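Local atomic coordinates of SAP-like pentraxin (PDB entry 3FLP), a protein that binds two calcium ions per subunit and probably acts as an invertebrate lectin, assembling into a doubly stacked cyclic heptamer. Residues V31-V36 with S107-R112; P42-T47 with S158-L163. One frame throughout, in Å; residues are numbered along the deposited sequence.

Strand 33-42 ties the two contacts together: contact 1 lies at its start, beside the end of strand 100-107, and contact 2 begins at its end, beside the start of strand 161-169. All three strands belong to the same antiparallel sheet. The centres of the two contacts are about 25 Å apart on opposite sides of the chain's centre, and the nearest atoms are about 8 Å apart. Along the chain the segments alternate: 31-36, 42-47, 107-112, 158-163. Between neighbouring subunits the two ends come together, since R32 of contact 1 makes a cation-pi contact with F43 of a neighbouring subunit, the residue that serves contact 2 there. Both contacts therefore border subunit interfaces of the assembly.

Contact 1. Residues V31-V36 with S107-R112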
ATOM      1  N   VAL A  31      12.922 -28.066 -37.066  1.00 10.84           N
ATOM      2  CA  VAL A  31      11.618 -27.994 -36.402  1.00 11.00           C
ATOM      3  C   VAL A  31      10.641 -28.974 -37.030  1.00 11.66           C
ATOM      4  O   VAL A  31      10.731 -29.270 -38.225  1.00 10.98           O
ATOM      5  CB  VAL A  31      10.968 -26.576 -36.510  1.00 10.67           C
ATOM      6  CG1 VAL A  31      11.878 -25.510 -35.889  1.00  9.18           C
ATOM      7  CG2 VAL A  31      10.670 -26.247 -37.971  1.00  7.84           C
ATOM      8  N   ARG A  32       9.714 -29.489 -36.229  1.00 11.99           N
ATOM      9  CA  ARG A  32       8.709 -30.376 -36.782  1.00 13.59           C
ATOM     10  C   ARG A  32       7.351 -29.686 -36.749  1.00 12.39           C
ATOM     11  O   ARG A  32       6.365 -30.200 -37.268  1.00 11.33           O
ATOM     12  CB  ARG A  32       8.679 -31.733 -36.067  1.00 18.22           C
ATOM     13  CG  ARG A  32       8.795 -31.732 -34.568  1.00 22.88           C
ATOM     14  CD  ARG A  32       8.555 -33.158 -34.062  1.00 26.89           C
ATOM     15  NE  ARG A  32       9.584 -34.113 -34.485  1.00 28.96           N
ATOM     16  CZ  ARG A  32       9.396 -35.432 -34.555  1.00 30.40           C
ATOM     17  NH1 ARG A  32       8.217 -35.958 -34.249  1.00 30.73           N
ATOM     18  NH2 ARG A  32      10.388 -36.236 -34.906  1.00 28.86           N
ATOM     19  N   GLN A  33       7.331 -28.490 -36.164  1.00 11.03           N
ATOM     20  CA  GLN A  33       6.126 -27.673 -36.062  1.00  9.42           C
ATOM     21  C   GLN A  33       6.526 -26.203 -36.108  1.00  8.91           C
ATOM     22  O   GLN A  33       7.632 -25.835 -35.714  1.00  9.65           O
ATOM     23  CB  GLN A  33       5.394 -27.929 -34.741  1.00  8.06           C
ATOM     24  CG  GLN A  33       4.902 -29.348 -34.532  1.00  9.18           C
ATOM     25  CD  GLN A  33       4.268 -29.529 -33.162  1.00  9.82           C
ATOM     26  OE1 GLN A  33       4.871 -29.195 -32.137  1.00 11.47           O
ATOM     27  NE2 GLN A  33       3.056 -30.060 -33.137  1.00  7.22           N
ATOM     28  N   LEU A  34       5.619 -25.356 -36.571  1.00  7.96           N
ATOM     29  CA  LEU A  34       5.920 -23.943 -36.648  1.00  7.49           C
ATOM     30  C   LEU A  34       4.661 -23.091 -36.643  1.00  7.69           C
ATOM     31  O   LEU A  34       3.684 -23.399 -37.327  1.00  7.73           O
ATOM     32  CB  LEU A  34       6.733 -23.660 -37.914  1.00  6.37           C
ATOM     33  CG  LEU A  34       7.617 -22.414 -37.929  1.00  5.58           C
ATOM     34  CD1 LEU A  34       8.759 -22.571 -36.920  1.00  5.19           C
ATOM     35  CD2 LEU A  34       8.183 -22.227 -39.332  1.00  7.77           C
ATOM     36  N   THR A  35       4.681 -22.024 -35.850  1.00  6.81           N
ATOM     37  CA  THR A  35       3.561 -21.095 -35.802  1.00  6.06           C
ATOM     38  C   THR A  35       4.151 -19.711 -36.072  1.00  6.70           C
ATOM     39  O   THR A  35       5.046 -19.254 -35.350  1.00  6.39           O
ATOM     40  CB  THR A  35       2.850 -21.080 -34.422  1.00  5.26           C
ATOM     41  OG1 THR A  35       2.267 -22.364 -34.160  1.00  4.29           O
ATOM     42  CG2 THR A  35       1.743 -20.025 -34.405  1.00  3.67           C
ATOM     43  N   VAL A  36       3.666 -19.061 -37.122  1.00  6.05           N
ATOM     44  CA  VAL A  36       4.146 -17.731 -37.485  1.00  6.26           C
ATOM     45  C   VAL A  36       2.977 -16.754 -37.369  1.00  8.02           C
ATOM     46  O   VAL A  36       1.972 -16.877 -38.074  1.00  6.90           O
ATOM     47  CB  VAL A  36       4.705 -17.709 -38.934  1.00  5.57           C
ATOM     48  CG1 VAL A  36       5.206 -16.303 -39.287  1.00  3.33           C
ATOM     49  CG2 VAL A  36       5.837 -18.727 -39.072  1.00  1.92           C
ATOM     50  N   SER A 107       1.835 -28.157 -38.326  1.00  8.29           N
ATOM     51  CA  SER A 107       2.335 -29.285 -37.562  1.00  9.48           C
ATOM     52  C   SER A 107       2.707 -30.416 -38.508  1.00  9.36           C
ATOM     53  O   SER A 107       1.841 -30.988 -39.169  1.00  9.03           O
ATOM     54  CB  SER A 107       1.271 -29.774 -36.578  1.00  8.18           C
ATOM     55  OG  SER A 107       1.762 -30.865 -35.819  1.00 10.49           O
ATOM     56  N   GLY A 108       3.996 -30.729 -38.578  1.00  9.09           N
ATOM     57  CA  GLY A 108       4.437 -31.807 -39.437  1.00  8.69           C
ATOM     58  C   GLY A 108       4.176 -33.146 -38.775  1.00  9.74           C
ATOM     59  O   GLY A 108       4.223 -34.191 -39.431  1.00 10.93           O
ATOM     60  N   VAL A 109       3.897 -33.121 -37.475  1.00  9.92           N
ATOM     61  CA  VAL A 109       3.636 -34.350 -36.737  1.00 10.69           C
ATOM     62  C   VAL A 109       2.377 -35.022 -37.272  1.00 12.17           C
ATOM     63  O   VAL A 109       2.371 -36.228 -37.512  1.00 13.15           O
ATOM     64  CB  VAL A 109       3.458 -34.086 -35.214  1.00  9.88           C
ATOM     65  CG1 VAL A 109       3.250 -35.391 -34.489  1.00  7.20           C
ATOM     66  CG2 VAL A 109       4.690 -33.377 -34.651  1.00  8.65           C
ATOM     67  N   ASP A 110       1.314 -34.241 -37.464  1.00 12.55           N
ATOM     68  CA  ASP A 110       0.059 -34.782 -37.975  1.00 11.60           C
ATOM     69  C   ASP A 110      -0.291 -34.236 -39.358  1.00 10.60           C
ATOM     70  O   ASP A 110      -1.276 -34.650 -39.957  1.00 10.57           O
ATOM     71  CB  ASP A 110      -1.085 -34.491 -36.986  1.00 13.46           C
ATOM     72  CG  ASP A 110      -1.389 -32.998 -36.838  1.00 16.10           C
ATOM     73  OD1 ASP A 110      -0.621 -32.153 -37.360  1.00 14.12           O
ATOM     74  OD2 ASP A 110      -2.403 -32.672 -36.184  1.00 16.71           O
ATOM     75  N   GLY A 111       0.524 -33.311 -39.860  1.00 10.07           N
ATOM     76  CA  GLY A 111       0.277 -32.732 -41.171  1.00 10.29           C
ATOM     77  C   GLY A 111      -0.896 -31.763 -41.222  1.00 11.34           C
ATOM     78  O   GLY A 111      -1.486 -31.542 -42.280  1.00 11.67           O
ATOM     79  N   ARG A 112      -1.240 -31.174 -40.083  1.00 11.30           N
ATOM     80  CA  ARG A 112      -2.350 -30.234 -40.033  1.00 12.15           C
ATOM     81  C   ARG A 112      -1.919 -28.781 -40.165  1.00 12.31           C
ATOM     82  O   ARG A 112      -0.935 -28.345 -39.568  1.00 12.23           O
ATOM     83  CB  ARG A 112      -3.148 -30.397 -38.736  1.00 12.32           C
ATOM     84  CG  ARG A 112      -4.248 -29.354 -38.572  1.00 14.40           C
ATOM     85  CD  ARG A 112      -5.154 -29.673 -37.402  1.00 17.53           C
ATOM     86  NE  ARG A 112      -5.851 -30.940 -37.596  1.00 20.56           N
ATOM     87  CZ  ARG A 112      -6.734 -31.447 -36.744  1.00 22.45           C
ATOM     88  NH1 ARG A 112      -7.038 -30.797 -35.625  1.00 23.76           N
ATOM     89  NH2 ARG A 112      -7.315 -32.609 -37.012  1.00 23.07           N
TER
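At one end of the larger antiparallel sheet of the pentraxin beta sandwich, Q33 on strand 33-42 faces S107, the last residue of strand 100-107, as a non-hydrogen-bonded pair with CA atoms 4.4 Å apart. Their side chains share one face of the sheet. Q33 has CG beside its own backbone N (chi1 -62°), and the chain runs extended from there, bringing the amide to OG of S107. NE2 of Q33 gives an almost straight hydrogen bond to OG of S107 (3.1 Å, 177°), with the oxygen lying in the amide plane. The amide is also gripped across the subunit boundary: NE2 bonds the carbonyl O of G97 of the second subunit as well, and OE1 takes a bond from NZ of K41 of that subunit. Partners at both ends of the amide thus fix its rotation.

One residue further out the backbones are joined directly, N of G108 donating to O of R32 at 2.8 Å. V109 touches both side chains through CG2, 3.9 Å from CD of R32 and 4.0 Å from NE2 of Q33. The guanidinium of R32 continues to F43 of the second subunit in a cation-pi contact. The turn beyond contains an Asx turn, in which N of R112 donates a hydrogen bond to OD1 of D110 (3.0 Å) from above the carboxylate plane.

Contact 2. Residues P42-T47 with S158-L163; sequences PFHRNT and SWSGEL
F43 and G161 form the tight half of this contact. CA of G161 sits beneath one face of the phenyl ring in a CH-pi contact, 3.5 Å from the ring centroid and 15° off its normal. The ring reaches this place with CG beside its own backbone N (chi1 -74°), and its tip, CZ, comes 3.9 Å from CG of E162. Beyond that point the E162 carboxylate turns to K41 and K8, both bound through OE1. Next to the ring, N of F43 donates to O of S160 (3.1 Å), and P42 lays its CA 3.7 Å from CZ2 of the W159 indole.

Toward H44 the packing gives way to water. Water 1 lies over the centre of the imidazole, 3.3 Å above its plane, takes a bond from N of H44 and gives one to O of S160, linking the two segments. Water 2 joins three side chains: NE2 of H44 at 2.8 Å, OG of S158 at 2.7 Å, and OG of S160. OG of S158 is also hydrogen-bonded to O of E155, and S158 directly follows the calcium ligand E157. At the edge of the imidazole and in its plane, O of N46 takes a weak bond from ND1 of H44, within the same loop.

The close-packed half surrounds the antiparallel, non-hydrogen-bonded pair P42 and G161, where strands 33-42 and 161-169 run side by side in the lectin-like beta sandwich of the pentraxins.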
ATOM      1  N   PRO A  42      -1.718  -4.904 -45.662  1.00  8.83           N
ATOM      2  CA  PRO A  42      -1.428  -5.147 -47.077  1.00  8.30           C
ATOM      3  C   PRO A  42      -1.688  -3.966 -48.007  1.00 10.31           C
ATOM      4  O   PRO A  42      -2.643  -3.206 -47.813  1.00 10.52           O
ATOM      5  CB  PRO A  42      -2.306  -6.353 -47.390  1.00  8.26           C
ATOM      6  CG  PRO A  42      -3.523  -6.085 -46.552  1.00  7.98           C
ATOM      7  CD  PRO A  42      -2.949  -5.601 -45.240  1.00  7.19           C
ATOM      8  N   PHE A  43      -0.829  -3.817 -49.016  1.00  9.86           N
ATOM      9  CA  PHE A  43      -0.967  -2.738 -49.992  1.00 10.70           C
ATOM     10  C   PHE A  43      -1.580  -3.216 -51.310  1.00 11.16           C
ATOM     11  O   PHE A  43      -1.972  -2.396 -52.137  1.00 12.23           O
ATOM     12  CB  PHE A  43       0.386  -2.083 -50.288  1.00 11.29           C
ATOM     13  CG  PHE A  43       0.903  -1.197 -49.179  1.00 12.62           C
ATOM     14  CD1 PHE A  43       0.061  -0.757 -48.156  1.00 12.35           C
ATOM     15  CD2 PHE A  43       2.226  -0.762 -49.186  1.00 11.43           C
ATOM     16  CE1 PHE A  43       0.534   0.103 -47.158  1.00 11.65           C
ATOM     17  CE2 PHE A  43       2.705   0.098 -48.194  1.00 12.07           C
ATOM     18  CZ  PHE A  43       1.856   0.530 -47.180  1.00 11.22           C
ATOM     19  N   HIS A  44      -1.651  -4.530 -51.521  1.00 11.15           N
ATOM     20  CA  HIS A  44      -2.241  -5.047 -52.757  1.00 11.81           C
ATOM     21  C   HIS A  44      -2.997  -6.362 -52.602  1.00 12.44           C
ATOM     22  O   HIS A  44      -2.737  -7.154 -51.695  1.00 11.05           O
ATOM     23  CB  HIS A  44      -1.181  -5.167 -53.870  1.00 12.35           C
ATOM     24  CG  HIS A  44       0.015  -5.997 -53.505  1.00 16.42           C
ATOM     25  ND1 HIS A  44      -0.044  -7.364 -53.330  1.00 16.70           N
ATOM     26  CD2 HIS A  44       1.312  -5.652 -53.315  1.00 16.93           C
ATOM     27  CE1 HIS A  44       1.162  -7.825 -53.053  1.00 17.16           C
ATOM     28  NE2 HIS A  44       2.004  -6.807 -53.037  1.00 18.91           N
ATOM     29  N   ARG A  45      -3.950  -6.581 -53.502  1.00 13.54           N
ATOM     30  CA  ARG A  45      -4.774  -7.780 -53.485  1.00 13.55           C
ATOM     31  C   ARG A  45      -4.091  -9.030 -54.027  1.00 13.73           C
ATOM     32  O   ARG A  45      -4.372 -10.136 -53.560  1.00 11.63           O
ATOM     33  CB  ARG A  45      -6.063  -7.546 -54.277  1.00 14.67           C
ATOM     34  CG  ARG A  45      -7.072  -6.644 -53.587  1.00 15.68           C
ATOM     35  CD  ARG A  45      -8.426  -6.733 -54.273  1.00 16.69           C
ATOM     36  NE  ARG A  45      -9.501  -6.307 -53.385  1.00 20.05           N
ATOM     37  CZ  ARG A  45     -10.797  -6.465 -53.640  1.00 20.84           C
ATOM     38  NH1 ARG A  45     -11.194  -7.042 -54.769  1.00 21.85           N
ATOM     39  NH2 ARG A  45     -11.699  -6.060 -52.756  1.00 20.73           N
ATOM     40  N   ASN A  46      -3.201  -8.864 -55.003  1.00 12.53           N
ATOM     41  CA  ASN A  46      -2.539 -10.020 -55.589  1.00 14.04           C
ATOM     42  C   ASN A  46      -1.604 -10.736 -54.628  1.00 13.98           C
ATOM     43  O   ASN A  46      -1.098 -10.156 -53.667  1.00 13.40           O
ATOM     44  CB  ASN A  46      -1.800  -9.649 -56.887  1.00 14.25           C
ATOM     45  CG  ASN A  46      -0.889  -8.456 -56.729  1.00 15.79           C
ATOM     46  OD1 ASN A  46      -1.346  -7.335 -56.496  1.00 17.89           O
ATOM     47  ND2 ASN A  46       0.410  -8.685 -56.864  1.00 15.08           N
ATOM     48  N   THR A  47      -1.402 -12.019 -54.900  1.00 13.24           N
ATOM     49  CA  THR A  47      -0.569 -12.882 -54.079  1.00 12.14           C
ATOM     50  C   THR A  47       0.811 -12.323 -53.761  1.00 12.24           C
ATOM     51  O   THR A  47       1.499 -11.789 -54.627  1.00 11.97           O
ATOM     52  CB  THR A  47      -0.391 -14.241 -54.760  1.00 11.54           C
ATOM     53  OG1 THR A  47      -1.679 -14.751 -55.122  1.00 11.08           O
ATOM     54  CG2 THR A  47       0.300 -15.225 -53.820  1.00 11.05           C
ATOM     55  N   SER A 158       6.586 -10.877 -54.519  1.00 12.62           N
ATOM     56  CA  SER A 158       6.894 -10.019 -53.381  1.00 11.82           C
ATOM     57  C   SER A 158       5.626  -9.581 -52.655  1.00 11.43           C
ATOM     58  O   SER A 158       4.523  -9.646 -53.203  1.00 11.28           O
ATOM     59  CB  SER A 158       7.666  -8.779 -53.840  1.00  9.84           C
ATOM     60  OG  SER A 158       6.819  -7.887 -54.537  1.00 10.50           O
ATOM     61  N   TRP A 159       5.787  -9.138 -51.414  1.00 10.96           N
ATOM     62  CA  TRP A 159       4.656  -8.671 -50.628  1.00  9.85           C
ATOM     63  C   TRP A 159       4.942  -7.249 -50.174  1.00  9.55           C
ATOM     64  O   TRP A 159       5.961  -6.992 -49.535  1.00  9.77           O
ATOM     65  CB  TRP A 159       4.445  -9.550 -49.398  1.00  7.17           C
ATOM     66  CG  TRP A 159       3.198  -9.200 -48.641  1.00  7.72           C
ATOM     67  CD1 TRP A 159       1.930  -9.639 -48.901  1.00  6.61           C
ATOM     68  CD2 TRP A 159       3.092  -8.317 -47.516  1.00  8.30           C
ATOM     69  NE1 TRP A 159       1.043  -9.088 -48.011  1.00  6.33           N
ATOM     70  CE2 TRP A 159       1.726  -8.272 -47.148  1.00  8.46           C
ATOM     71  CE3 TRP A 159       4.018  -7.560 -46.782  1.00  8.07           C
ATOM     72  CZ2 TRP A 159       1.261  -7.499 -46.075  1.00  6.28           C
ATOM     73  CZ3 TRP A 159       3.554  -6.791 -45.709  1.00  7.09           C
ATOM     74  CH2 TRP A 159       2.185  -6.770 -45.370  1.00  6.92           C
ATOM     75  N   SER A 160       4.047  -6.329 -50.509  1.00  9.48           N
ATOM     76  CA  SER A 160       4.211  -4.938 -50.115  1.00  9.83           C
ATOM     77  C   SER A 160       3.168  -4.575 -49.067  1.00  8.66           C
ATOM     78  O   SER A 160       2.028  -5.032 -49.128  1.00  8.60           O
ATOM     79  CB  SER A 160       4.078  -4.021 -51.333  1.00  9.97           C
ATOM     80  OG  SER A 160       5.161  -4.229 -52.226  1.00 11.38           O
ATOM     81  N   GLY A 161       3.573  -3.754 -48.107  1.00  8.16           N
ATOM     82  CA  GLY A 161       2.679  -3.342 -47.046  1.00  7.02           C
ATOM     83  C   GLY A 161       3.488  -3.084 -45.795  1.00  7.03           C
ATOM     84  O   GLY A 161       4.708  -2.929 -45.862  1.00  5.86           O
ATOM     85  N   GLU A 162       2.818  -3.036 -44.650  1.00  7.01           N
ATOM     86  CA  GLU A 162       3.505  -2.797 -43.391  1.00  7.31           C
ATOM     87  C   GLU A 162       3.386  -4.041 -42.515  1.00  7.84           C
ATOM     88  O   GLU A 162       2.360  -4.728 -42.516  1.00  7.44           O
ATOM     89  CB  GLU A 162       2.911  -1.563 -42.698  1.00  5.93           C
ATOM     90  CG  GLU A 162       3.005  -0.311 -43.581  1.00  8.32           C
ATOM     91  CD  GLU A 162       2.321   0.914 -42.998  1.00  9.03           C
ATOM     92  OE1 GLU A 162       1.659   0.811 -41.946  1.00 12.86           O
ATOM     93  OE2 GLU A 162       2.436   1.991 -43.605  1.00 11.57           O
ATOM     94  N   LEU A 163       4.449  -4.333 -41.775  1.00  7.83           N
ATOM     95  CA  LEU A 163       4.464  -5.509 -40.920  1.00  6.95           C
ATOM     96  C   LEU A 163       5.056  -5.204 -39.549  1.00  6.35           C
ATOM     97  O   LEU A 163       5.987  -4.410 -39.424  1.00  5.57           O
ATOM     98  CB  LEU A 163       5.265  -6.621 -41.611  1.00  6.07           C
ATOM     99  CG  LEU A 163       5.377  -7.986 -40.938  1.00  9.35           C
ATOM    100  CD1 LEU A 163       5.596  -9.060 -42.006  1.00  8.25           C
ATOM    101  CD2 LEU A 163       6.508  -7.972 -39.921  1.00  6.81           C
TER
HETATM  102  O   HOH W   1       0.012  -6.873 -50.013  1.00  4.22           O
HETATM  103  O   HOH W   2       4.684  -6.422 -53.873  1.00 14.83           O
HETATM  104  O   HOH W   3       3.416  -9.658 -55.557  1.00  8.59           O